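Local coordinates for protein ubiquitin conjugating enzyme (Plasmodium yoelii, PDB 2PWQ) that probably acts as an E2 ubiquitin-conjugating enzyme, carrying activated ubiquitin as a thioester on a cysteine for transfer to substrates, at residues Tyr82-Pro87 against Trp116-Ile122; Phe53-Ile59 against Phe72-Ile78; Asp135-Asp139 against Met149-Asn153; Gly64-Glu68 against Phe157-Ser162. One frame throughout, in Å; residues are numbered along the deposited sequence.

Interaction 1 of 4, residues Tyr82-Pro87 against Trp116-Ile122; sequences YPYNPP and WSPALTI
The Trp116 indole lies flat against Pro86 and Pro87, which share one of its faces. Pro86 CA sits 3.7 Å from the centroid of the Trp116 five-membered ring, and Pro87 CD stands 3.8 Å from that of the six-membered ring, both nearly on the ring normal: two CH-pi contacts. On the opposite face rests CB of Leu120, so the ring is sandwiched. With CG anti to the backbone N, the first torsion (chi1 -165°) turns the ring toward the Tyr82-Pro87 loop, and its NE1 donates to Pro83 O at 2.9 Å. The carbonyl oxygen is nearly in the indole plane, but the donor stands above the carbonyl plane and the bond is bent (144°). A cis peptide precedes Pro83, whose O also meets the ring of Pro118. At the indole rim, Tyr82 CE1 comes within 3.4 Å of Trp116 CZ2, ring planes at 43°. Beyond it the Tyr82 OH passes Ile122 CG1 at 3.5 Å and is hydrogen-bonded to Glu31 OE2. The YPxxPP loop, familiar from the E2 fold, connects strands 71-77 and 88-91 and lies between helix 23-37 and the turn that leads from helix 110-115 into helix 122-134.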
# COMPACT_ATOMS: atom_id res chain seq x y z
N TYR A 82 -3.71 12.90 13.13
CA TYR A 82 -2.47 12.79 12.38
C TYR A 82 -1.61 14.07 12.55
O TYR A 82 -2.16 15.17 12.50
CB TYR A 82 -2.80 12.56 10.91
CG TYR A 82 -1.64 12.14 10.07
CD1 TYR A 82 -1.25 10.80 10.00
CD2 TYR A 82 -0.93 13.08 9.33
CE1 TYR A 82 -0.17 10.42 9.20
CE2 TYR A 82 0.14 12.72 8.54
CZ TYR A 82 0.52 11.40 8.48
OH TYR A 82 1.57 11.08 7.68
N PRO A 83 -0.27 13.94 12.71
CA PRO A 83 0.60 12.77 12.57
C PRO A 83 0.86 11.99 13.85
O PRO A 83 1.85 11.27 13.92
CB PRO A 83 1.92 13.38 12.05
CG PRO A 83 1.85 14.85 12.37
CD PRO A 83 0.54 15.13 13.05
N TYR A 84 -0.04 12.09 14.83
CA TYR A 84 0.15 11.48 16.16
C TYR A 84 -0.42 10.07 16.19
O TYR A 84 -0.21 9.35 17.16
CB TYR A 84 -0.48 12.34 17.28
CG TYR A 84 0.09 13.75 17.44
CD1 TYR A 84 -0.08 14.47 18.63
CD2 TYR A 84 0.81 14.37 16.40
CE1 TYR A 84 0.45 15.78 18.78
CE2 TYR A 84 1.33 15.65 16.52
CZ TYR A 84 1.16 16.35 17.70
OH TYR A 84 1.69 17.62 17.76
N ASN A 85 -1.16 9.70 15.14
CA ASN A 85 -1.59 8.32 14.90
C ASN A 85 -1.35 7.91 13.45
O ASN A 85 -1.30 8.78 12.56
CB ASN A 85 -3.03 8.09 15.33
CG ASN A 85 -3.15 7.44 16.71
OD1 ASN A 85 -3.97 6.54 16.92
ND2 ASN A 85 -2.32 7.88 17.65
N PRO A 86 -1.14 6.59 13.21
CA PRO A 86 -0.88 6.11 11.85
C PRO A 86 -2.12 6.13 10.92
O PRO A 86 -3.26 6.09 11.39
CB PRO A 86 -0.42 4.66 12.07
CG PRO A 86 -1.14 4.23 13.27
CD PRO A 86 -1.12 5.46 14.17
N PRO A 87 -1.87 6.19 9.60
CA PRO A 87 -3.00 6.01 8.66
C PRO A 87 -3.47 4.55 8.71
O PRO A 87 -2.72 3.68 9.18
CB PRO A 87 -2.37 6.33 7.31
CG PRO A 87 -0.89 6.03 7.49
CD PRO A 87 -0.60 6.43 8.90
N TRP A 116 4.77 4.02 14.86
CA TRP A 116 4.34 5.32 14.34
C TRP A 116 4.79 6.52 15.18
O TRP A 116 4.70 6.49 16.40
CB TRP A 116 2.82 5.42 14.04
CG TRP A 116 2.58 6.63 13.21
CD1 TRP A 116 2.24 7.86 13.65
CD2 TRP A 116 2.76 6.75 11.78
NE1 TRP A 116 2.17 8.75 12.60
CE2 TRP A 116 2.48 8.09 11.44
CE3 TRP A 116 3.10 5.85 10.77
CZ2 TRP A 116 2.55 8.57 10.13
CZ3 TRP A 116 3.16 6.32 9.46
CH2 TRP A 116 2.88 7.67 9.15
N SER A 117 5.30 7.53 14.49
CA SER A 117 5.57 8.83 15.09
C SER A 117 5.45 9.89 13.99
O SER A 117 5.63 9.58 12.80
CB SER A 117 6.98 8.87 15.69
OG SER A 117 7.96 9.27 14.73
N PRO A 118 5.16 11.14 14.39
CA PRO A 118 5.21 12.34 13.56
C PRO A 118 6.36 12.40 12.57
O PRO A 118 6.30 13.16 11.61
CB PRO A 118 5.33 13.45 14.59
CG PRO A 118 4.46 12.96 15.71
CD PRO A 118 4.69 11.46 15.76
N ALA A 119 7.41 11.60 12.77
CA ALA A 119 8.53 11.58 11.83
C ALA A 119 8.19 10.77 10.56
O ALA A 119 8.71 11.05 9.46
CB ALA A 119 9.80 11.04 12.52
N LEU A 120 7.33 9.77 10.71
CA LEU A 120 6.92 8.94 9.59
C LEU A 120 5.98 9.72 8.63
O LEU A 120 5.42 10.76 9.00
CB LEU A 120 6.32 7.63 10.14
CG LEU A 120 7.40 6.60 10.54
CD1 LEU A 120 6.84 5.43 11.30
CD2 LEU A 120 8.17 6.11 9.31
N THR A 121 5.87 9.25 7.39
CA THR A 121 5.00 9.87 6.41
C THR A 121 4.25 8.78 5.64
O THR A 121 4.66 7.61 5.54
CB THR A 121 5.77 10.69 5.36
OG1 THR A 121 6.52 9.80 4.54
CG2 THR A 121 6.77 11.71 6.03
N ILE A 122 3.15 9.21 5.03
CA ILE A 122 2.37 8.30 4.22
C ILE A 122 3.19 7.72 3.06
O ILE A 122 3.17 6.54 2.87
CB ILE A 122 1.06 9.00 3.79
CG1 ILE A 122 0.19 9.17 5.04
CG2 ILE A 122 0.32 8.16 2.77
CD1 ILE A 122 -0.88 10.18 4.92

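Interaction 2 of 4, residues Phe53-Ile59 against Phe72-Ile78; sequences FEWVGFI and FTLAITI
Trp55 and Ile76 form a hydrogen-bonded pair in the antiparallel beta hairpin of strands 54-60 and 71-77, the two central strands of the four-stranded E2 sheet. Trp55 N gives to Ile76 O at 2.9 Å, and Ile76 N gives a second bond to Trp55 O. Gly57 with Leu74 and Ile59 with Phe72 repeat the exchange; Ile78 N to Phe53 O adds a nearly straight bond (173°) at one end. On the face carrying Trp55, Ile59, Leu74 and Ile76, side chains interlock: Ile59 CD1 meets Leu74 CD1 at 3.6 Å, and Ile76 CD1 lies 3.6 Å from Gly57 N, using the room left where glycine has no side chain. Val56 CG1 touches Thr73 CG2 on the other face. Outward, strand 43-47 bonds to the backbone of Val56 and Phe58, whereas strand 88-91 flanks Leu74 and Phe72. Leu28, Leu32 and Ile35 of helix 23-37 pack on Trp55, whose NE1 is tied to Phe52 O, and Ile122 reaches both Trp55 and Ile78. With CG1 anti to its carbonyl carbon (chi1 -58°) and the chain extended beyond it, Ile78 sets CD1 over one face of the Trp55 indole, 3.4 Å from the centroid of the five-membered ring.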
# COMPACT_ATOMS: atom_id res chain seq x y z
N PHE A 53 -8.86 13.79 4.59
CA PHE A 53 -8.46 12.68 5.45
C PHE A 53 -8.68 11.33 4.78
O PHE A 53 -8.59 10.28 5.40
CB PHE A 53 -9.16 12.78 6.82
CG PHE A 53 -8.61 13.90 7.67
CD1 PHE A 53 -7.62 13.65 8.61
CD2 PHE A 53 -9.03 15.20 7.48
CE1 PHE A 53 -7.08 14.68 9.36
CE2 PHE A 53 -8.50 16.24 8.22
CZ PHE A 53 -7.53 15.98 9.17
N GLU A 54 -8.96 11.36 3.50
CA GLU A 54 -9.19 10.12 2.76
C GLU A 54 -8.48 10.23 1.44
O GLU A 54 -8.86 11.06 0.59
CB GLU A 54 -10.69 9.84 2.59
CG GLU A 54 -11.01 8.55 1.82
CD GLU A 54 -10.67 7.28 2.59
OE1 GLU A 54 -10.79 7.29 3.85
OE2 GLU A 54 -10.28 6.27 1.94
N TRP A 55 -7.43 9.43 1.27
CA TRP A 55 -6.71 9.44 0.02
C TRP A 55 -6.79 8.10 -0.68
O TRP A 55 -7.13 7.09 -0.12
CB TRP A 55 -5.22 9.79 0.17
CG TRP A 55 -4.85 11.02 0.94
CD1 TRP A 55 -5.68 12.03 1.36
CD2 TRP A 55 -3.52 11.40 1.35
NE1 TRP A 55 -4.95 12.99 2.05
CE2 TRP A 55 -3.62 12.63 2.03
CE3 TRP A 55 -2.25 10.82 1.18
CZ2 TRP A 55 -2.50 13.29 2.59
CZ3 TRP A 55 -1.13 11.48 1.73
CH2 TRP A 55 -1.27 12.70 2.42
N VAL A 56 -6.45 8.16 -1.95
CA VAL A 56 -6.23 7.03 -2.77
C VAL A 56 -4.73 7.02 -2.98
O VAL A 56 -4.18 8.06 -3.34
CB VAL A 56 -6.89 7.27 -4.13
CG1 VAL A 56 -6.56 6.16 -5.06
CG2 VAL A 56 -8.37 7.37 -3.93
N GLY A 57 -4.09 5.88 -2.74
CA GLY A 57 -2.68 5.69 -3.04
C GLY A 57 -2.42 4.79 -4.24
O GLY A 57 -3.24 3.93 -4.57
N PHE A 58 -1.34 5.07 -4.96
CA PHE A 58 -0.80 4.21 -6.01
C PHE A 58 0.57 3.62 -5.62
O PHE A 58 1.47 4.35 -5.16
CB PHE A 58 -0.66 4.99 -7.31
CG PHE A 58 0.27 4.35 -8.31
CD1 PHE A 58 -0.13 3.22 -9.05
CD2 PHE A 58 1.55 4.90 -8.55
CE1 PHE A 58 0.73 2.64 -9.98
CE2 PHE A 58 2.39 4.34 -9.45
CZ PHE A 58 2.02 3.21 -10.18
N ILE A 59 0.73 2.33 -5.82
CA ILE A 59 2.05 1.67 -5.75
C ILE A 59 2.34 0.90 -7.03
O ILE A 59 1.53 0.04 -7.48
CB ILE A 59 2.20 0.68 -4.57
CG1 ILE A 59 2.14 1.40 -3.23
CG2 ILE A 59 3.50 -0.14 -4.69
CD1 ILE A 59 1.91 0.41 -2.09
N PHE A 72 -1.14 -0.64 -8.58
CA PHE A 72 -1.98 -0.97 -7.43
C PHE A 72 -2.54 0.24 -6.68
O PHE A 72 -1.79 1.12 -6.18
CB PHE A 72 -1.22 -1.92 -6.45
CG PHE A 72 -0.74 -3.21 -7.11
CD1 PHE A 72 0.53 -3.27 -7.72
CD2 PHE A 72 -1.57 -4.35 -7.19
CE1 PHE A 72 0.99 -4.43 -8.33
CE2 PHE A 72 -1.11 -5.53 -7.82
CZ PHE A 72 0.14 -5.56 -8.41
N THR A 73 -3.86 0.28 -6.59
CA THR A 73 -4.59 1.32 -5.91
C THR A 73 -4.85 0.88 -4.49
O THR A 73 -5.21 -0.29 -4.29
CB THR A 73 -5.95 1.53 -6.60
OG1 THR A 73 -5.68 1.94 -7.94
CG2 THR A 73 -6.72 2.59 -5.91
N LEU A 74 -4.66 1.81 -3.54
CA LEU A 74 -4.94 1.57 -2.12
C LEU A 74 -5.88 2.67 -1.58
O LEU A 74 -5.98 3.74 -2.16
CB LEU A 74 -3.63 1.50 -1.28
CG LEU A 74 -2.51 0.50 -1.66
CD1 LEU A 74 -1.52 1.09 -2.71
CD2 LEU A 74 -1.75 0.00 -0.44
N ALA A 75 -6.53 2.39 -0.45
CA ALA A 75 -7.40 3.34 0.23
C ALA A 75 -6.70 3.73 1.50
O ALA A 75 -6.36 2.86 2.28
CB ALA A 75 -8.80 2.67 0.58
N ILE A 76 -6.50 5.02 1.70
CA ILE A 76 -5.75 5.55 2.85
C ILE A 76 -6.67 6.42 3.75
O ILE A 76 -7.06 7.52 3.37
CB ILE A 76 -4.55 6.38 2.37
CG1 ILE A 76 -3.70 5.55 1.39
CG2 ILE A 76 -3.71 6.93 3.58
CD1 ILE A 76 -2.72 6.37 0.57
N THR A 77 -7.06 5.92 4.91
CA THR A 77 -7.86 6.78 5.78
C THR A 77 -7.00 7.35 6.90
O THR A 77 -6.40 6.59 7.72
CB THR A 77 -9.17 6.12 6.30
OG1 THR A 77 -8.92 5.46 7.52
CG2 THR A 77 -9.74 5.12 5.33
N ILE A 78 -6.89 8.68 6.92
CA ILE A 78 -5.95 9.38 7.81
C ILE A 78 -6.71 9.85 9.03
O ILE A 78 -7.76 10.48 8.87
CB ILE A 78 -5.32 10.57 7.09
CG1 ILE A 78 -4.62 10.07 5.83
CG2 ILE A 78 -4.37 11.36 8.01
CD1 ILE A 78 -4.44 11.09 4.80

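Interaction 3 of 4, residues Asp135-Asp139 against Met149-Asn153; sequences DPQPD and MYKEN
A proline-bearing linker between helices 122-134 and 144-152 of the E2 fold, running through Asp135-Asp139, packs here on the last turn of the second helix. Its main partner, Tyr150, points from the helix toward the linker with CG anti to the backbone N (chi1 -176°), which carries the ring into the angle between Pro136 and Pro138. The two prolines take different parts of it. Pro138 works on one ortho-meta side: its CB is 3.5 Å from Tyr150 CD2 and its CG 3.6 Å from Tyr150 CE2, the two side chains meeting at a slant. Pro136 attends to the phenol end, with CG 3.8 Å from Tyr150 OH and CB 4.0 Å from Tyr150 CZ, the two side chains crossing at about a right angle. Further support comes from the following helix, where His154 and Phe157 both meet the Tyr150 ring edge-to-face, while Pro136 also touches His97 and Pro98. The contact lies at the surface, and its polar part is long. One residue along the helix from Tyr150, Lys151 stretches out beyond CG and lays its aliphatic portion beside Pro138, whose CB is 3.8 Å from Lys151 CE. Its ammonium group stops near the linker backbone and the Asp139 carboxylate, which it approaches crosswise, making a long salt bridge of 3.6 Å between Lys151 NZ and Asp139 OD1.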
# COMPACT_ATOMS: atom_id res chain seq x y z
N ASP A 135 9.30 -8.48 -1.37
CA ASP A 135 9.90 -9.39 -0.45
C ASP A 135 8.82 -9.91 0.51
O ASP A 135 8.73 -9.46 1.67
CB ASP A 135 11.04 -8.61 0.27
CG ASP A 135 11.95 -9.50 1.08
OD1 ASP A 135 11.96 -10.72 0.85
OD2 ASP A 135 12.70 -8.94 1.91
N PRO A 136 7.99 -10.88 0.04
CA PRO A 136 6.87 -11.35 0.86
C PRO A 136 7.35 -12.05 2.14
O PRO A 136 8.38 -12.71 2.13
CB PRO A 136 6.10 -12.33 -0.08
CG PRO A 136 6.61 -12.09 -1.47
CD PRO A 136 8.07 -11.58 -1.25
N GLN A 137 6.58 -11.94 3.21
CA GLN A 137 6.92 -12.46 4.54
C GLN A 137 5.99 -13.59 5.01
O GLN A 137 5.09 -13.37 5.86
CB GLN A 137 6.88 -11.31 5.54
CG GLN A 137 7.87 -10.21 5.19
CD GLN A 137 9.27 -10.77 5.13
OE1 GLN A 137 9.96 -10.71 4.08
NE2 GLN A 137 9.68 -11.38 6.25
N PRO A 138 6.20 -14.82 4.49
CA PRO A 138 5.24 -15.93 4.62
C PRO A 138 4.90 -16.42 6.02
O PRO A 138 3.85 -17.04 6.20
CB PRO A 138 5.88 -17.06 3.79
CG PRO A 138 7.33 -16.74 3.79
CD PRO A 138 7.39 -15.23 3.72
N ASP A 139 5.77 -16.15 7.00
CA ASP A 139 5.58 -16.58 8.40
C ASP A 139 4.62 -15.72 9.22
O ASP A 139 4.22 -16.12 10.32
CB ASP A 139 6.93 -16.60 9.13
CG ASP A 139 7.75 -17.83 8.83
OD1 ASP A 139 7.77 -18.29 7.65
OD2 ASP A 139 8.40 -18.33 9.78
N MET A 149 0.09 -21.69 -0.45
CA MET A 149 0.58 -21.87 -1.80
C MET A 149 2.02 -21.37 -1.92
O MET A 149 2.83 -21.95 -2.63
CB MET A 149 -0.31 -21.13 -2.79
CG MET A 149 0.12 -21.35 -4.24
SD MET A 149 -0.75 -20.37 -5.48
CE MET A 149 -2.35 -21.21 -5.62
N TYR A 150 2.31 -20.27 -1.24
CA TYR A 150 3.60 -19.62 -1.34
C TYR A 150 4.68 -20.61 -0.82
O TYR A 150 5.71 -20.82 -1.47
CB TYR A 150 3.57 -18.30 -0.56
CG TYR A 150 4.84 -17.51 -0.68
CD1 TYR A 150 5.13 -16.80 -1.84
CD2 TYR A 150 5.78 -17.51 0.36
CE1 TYR A 150 6.29 -16.10 -1.96
CE2 TYR A 150 6.97 -16.81 0.25
CZ TYR A 150 7.22 -16.10 -0.91
OH TYR A 150 8.39 -15.40 -1.05
N LYS A 151 4.39 -21.22 0.32
CA LYS A 151 5.23 -22.25 0.92
C LYS A 151 5.18 -23.62 0.19
O LYS A 151 6.21 -24.13 -0.24
CB LYS A 151 4.91 -22.37 2.41
CG LYS A 151 5.32 -21.18 3.25
CD LYS A 151 4.79 -21.30 4.67
CE LYS A 151 5.55 -20.41 5.64
NZ LYS A 151 4.94 -20.38 7.01
N GLU A 152 3.98 -24.19 0.01
CA GLU A 152 3.83 -25.54 -0.60
C GLU A 152 4.16 -25.69 -2.09
O GLU A 152 4.66 -26.74 -2.50
CB GLU A 152 2.48 -26.18 -0.27
CG GLU A 152 2.52 -27.18 0.88
CD GLU A 152 2.02 -26.63 2.22
OE1 GLU A 152 0.92 -27.04 2.65
OE2 GLU A 152 2.73 -25.78 2.84
N ASN A 153 3.87 -24.67 -2.89
CA ASN A 153 4.09 -24.72 -4.35
C ASN A 153 4.32 -23.30 -4.77
O ASN A 153 3.39 -22.58 -5.14
CB ASN A 153 2.89 -25.31 -5.12
CG ASN A 153 3.19 -25.55 -6.63
OD1 ASN A 153 4.18 -25.06 -7.18
ND2 ASN A 153 2.31 -26.29 -7.29

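Interaction 4 of 4, residues Gly64-Glu68 against Phe157-Ser162; sequences GTPYE and FVKTAS
Pro66 begins the contact with its CB, which points at the helix: this atom lies 3.7 Å from Val158 O, 3.9 Å from Ala161 CB and 4.2 Å from Val158 CG1. The next atom round the ring, CG, also reaches Ala161 CB and comes 4.2 Å from Phe157 CE2, so the proline sits on the helix between residues one turn apart. Its backbone takes part as well. Pro66 O receives a CA-H...O contact from Ser162 CA and is hydrogen-bonded with Thr165 OG1, a hydroxyl also paired with Ala161 O. In the fold, Thr65-Glu68 is a type I beta turn in the loop joining strands 54-60 and 71-77, and helix 154-168 comes near the C-terminal end of the ordered chain. Thr65 OG1 accepts from Tyr67 N at 2.8 Å, an ST turn that steadies the start of the bend. Tyr67 CB points away from the helix, yet CG anti to the carbonyl carbon (chi1 -51°) brings the ring back alongside it, with Pro66 CG over one face. CE1 then passes 3.9 Å from Ala161 CB, and OH ends 3.3 Å from Phe157 CZ, the two aromatic side chains crossing at about a right angle. The hydroxyl of this buried tyrosine is hydrogen-bonded to Trp96 O, while the Phe157 ring also meets that of Trp96.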
# COMPACT_ATOMS: atom_id res chain seq x y z
N GLY A 64 11.17 -7.29 -11.83
CA GLY A 64 11.60 -8.63 -11.42
C GLY A 64 10.83 -9.27 -10.28
O GLY A 64 11.42 -10.01 -9.51
N THR A 65 9.53 -8.99 -10.15
CA THR A 65 8.68 -9.69 -9.18
C THR A 65 7.44 -10.12 -9.94
O THR A 65 7.23 -9.66 -11.06
CB THR A 65 8.15 -8.81 -8.05
OG1 THR A 65 7.13 -7.93 -8.56
CG2 THR A 65 9.28 -8.02 -7.35
N PRO A 66 6.61 -10.95 -9.32
CA PRO A 66 5.35 -11.28 -10.05
C PRO A 66 4.37 -10.08 -10.16
O PRO A 66 3.33 -10.19 -10.82
CB PRO A 66 4.78 -12.43 -9.24
CG PRO A 66 5.32 -12.30 -7.89
CD PRO A 66 6.69 -11.67 -8.03
N TYR A 67 4.74 -8.92 -9.58
CA TYR A 67 3.90 -7.73 -9.57
C TYR A 67 4.30 -6.74 -10.60
O TYR A 67 3.72 -5.67 -10.70
CB TYR A 67 3.77 -7.14 -8.16
CG TYR A 67 3.38 -8.22 -7.19
CD1 TYR A 67 2.10 -8.81 -7.24
CD2 TYR A 67 4.31 -8.74 -6.30
CE1 TYR A 67 1.76 -9.83 -6.39
CE2 TYR A 67 3.99 -9.75 -5.43
CZ TYR A 67 2.74 -10.30 -5.47
OH TYR A 67 2.45 -11.30 -4.59
N GLU A 68 5.22 -7.16 -11.45
CA GLU A 68 5.84 -6.25 -12.39
C GLU A 68 4.83 -5.84 -13.46
O GLU A 68 4.14 -6.70 -13.99
CB GLU A 68 7.07 -6.89 -13.02
CG GLU A 68 7.66 -6.07 -14.14
CD GLU A 68 8.95 -6.64 -14.69
OE1 GLU A 68 9.56 -7.55 -14.05
OE2 GLU A 68 9.35 -6.17 -15.78
N PHE A 157 2.59 -20.16 -6.99
CA PHE A 157 2.37 -18.83 -6.41
C PHE A 157 2.77 -17.74 -7.39
O PHE A 157 2.01 -16.78 -7.62
CB PHE A 157 3.13 -18.63 -5.10
CG PHE A 157 3.20 -17.19 -4.69
CD1 PHE A 157 2.16 -16.62 -3.96
CD2 PHE A 157 4.28 -16.38 -5.12
CE1 PHE A 157 2.20 -15.28 -3.61
CE2 PHE A 157 4.33 -15.03 -4.79
CZ PHE A 157 3.30 -14.48 -4.03
N VAL A 158 3.96 -17.87 -7.95
CA VAL A 158 4.50 -16.82 -8.79
C VAL A 158 3.56 -16.68 -9.97
O VAL A 158 3.21 -15.57 -10.37
CB VAL A 158 5.97 -17.13 -9.23
CG1 VAL A 158 6.43 -16.15 -10.27
CG2 VAL A 158 6.90 -17.13 -8.02
N LYS A 159 3.15 -17.82 -10.51
CA LYS A 159 2.24 -17.81 -11.67
C LYS A 159 0.87 -17.25 -11.35
O LYS A 159 0.33 -16.49 -12.15
CB LYS A 159 2.13 -19.20 -12.32
CG LYS A 159 3.27 -19.45 -13.30
CD LYS A 159 3.10 -18.59 -14.52
CE LYS A 159 4.16 -18.92 -15.53
NZ LYS A 159 3.95 -18.11 -16.75
N THR A 160 0.31 -17.60 -10.20
CA THR A 160 -0.99 -17.08 -9.79
C THR A 160 -0.93 -15.54 -9.57
O THR A 160 -1.76 -14.77 -10.08
CB THR A 160 -1.47 -17.79 -8.52
OG1 THR A 160 -1.61 -19.19 -8.80
CG2 THR A 160 -2.81 -17.26 -8.03
N ALA A 161 0.09 -15.11 -8.83
CA ALA A 161 0.33 -13.69 -8.58
C ALA A 161 0.58 -12.91 -9.86
O ALA A 161 0.11 -11.80 -10.02
CB ALA A 161 1.48 -13.52 -7.58
N SER A 162 1.31 -13.48 -10.79
CA SER A 162 1.39 -12.89 -12.11
C SER A 162 0.05 -12.79 -12.94
O SER A 162 -0.22 -11.75 -13.55
CB SER A 162 2.46 -13.65 -12.88
OG SER A 162 2.64 -13.06 -14.18

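From the N terminus, interaction 2 closes the hairpin of strands 54-60 and 71-77. The loop between those strands holds Gly64-Glu68, which meets Phe157-Ser162 near the end of the ordered chain, closing the longest loop of the four; interactions 2 and 4 therefore cross, and Phe72 touches Tyr67. Interaction 1 follows interaction 2 in series, closing the path from Tyr82-Pro87 to the start of helix 122-134, and its Ile122 packs on Trp55 and Ile78 of interaction 2. Interaction 3 then closes a short loop onto helix 144-152. Interactions 1 and 3 both nest inside the loop of interaction 4. Interaction 1 lies across the chain's centre from interaction 4, whereas interaction 3 adjoins it through Tyr150 and Met149.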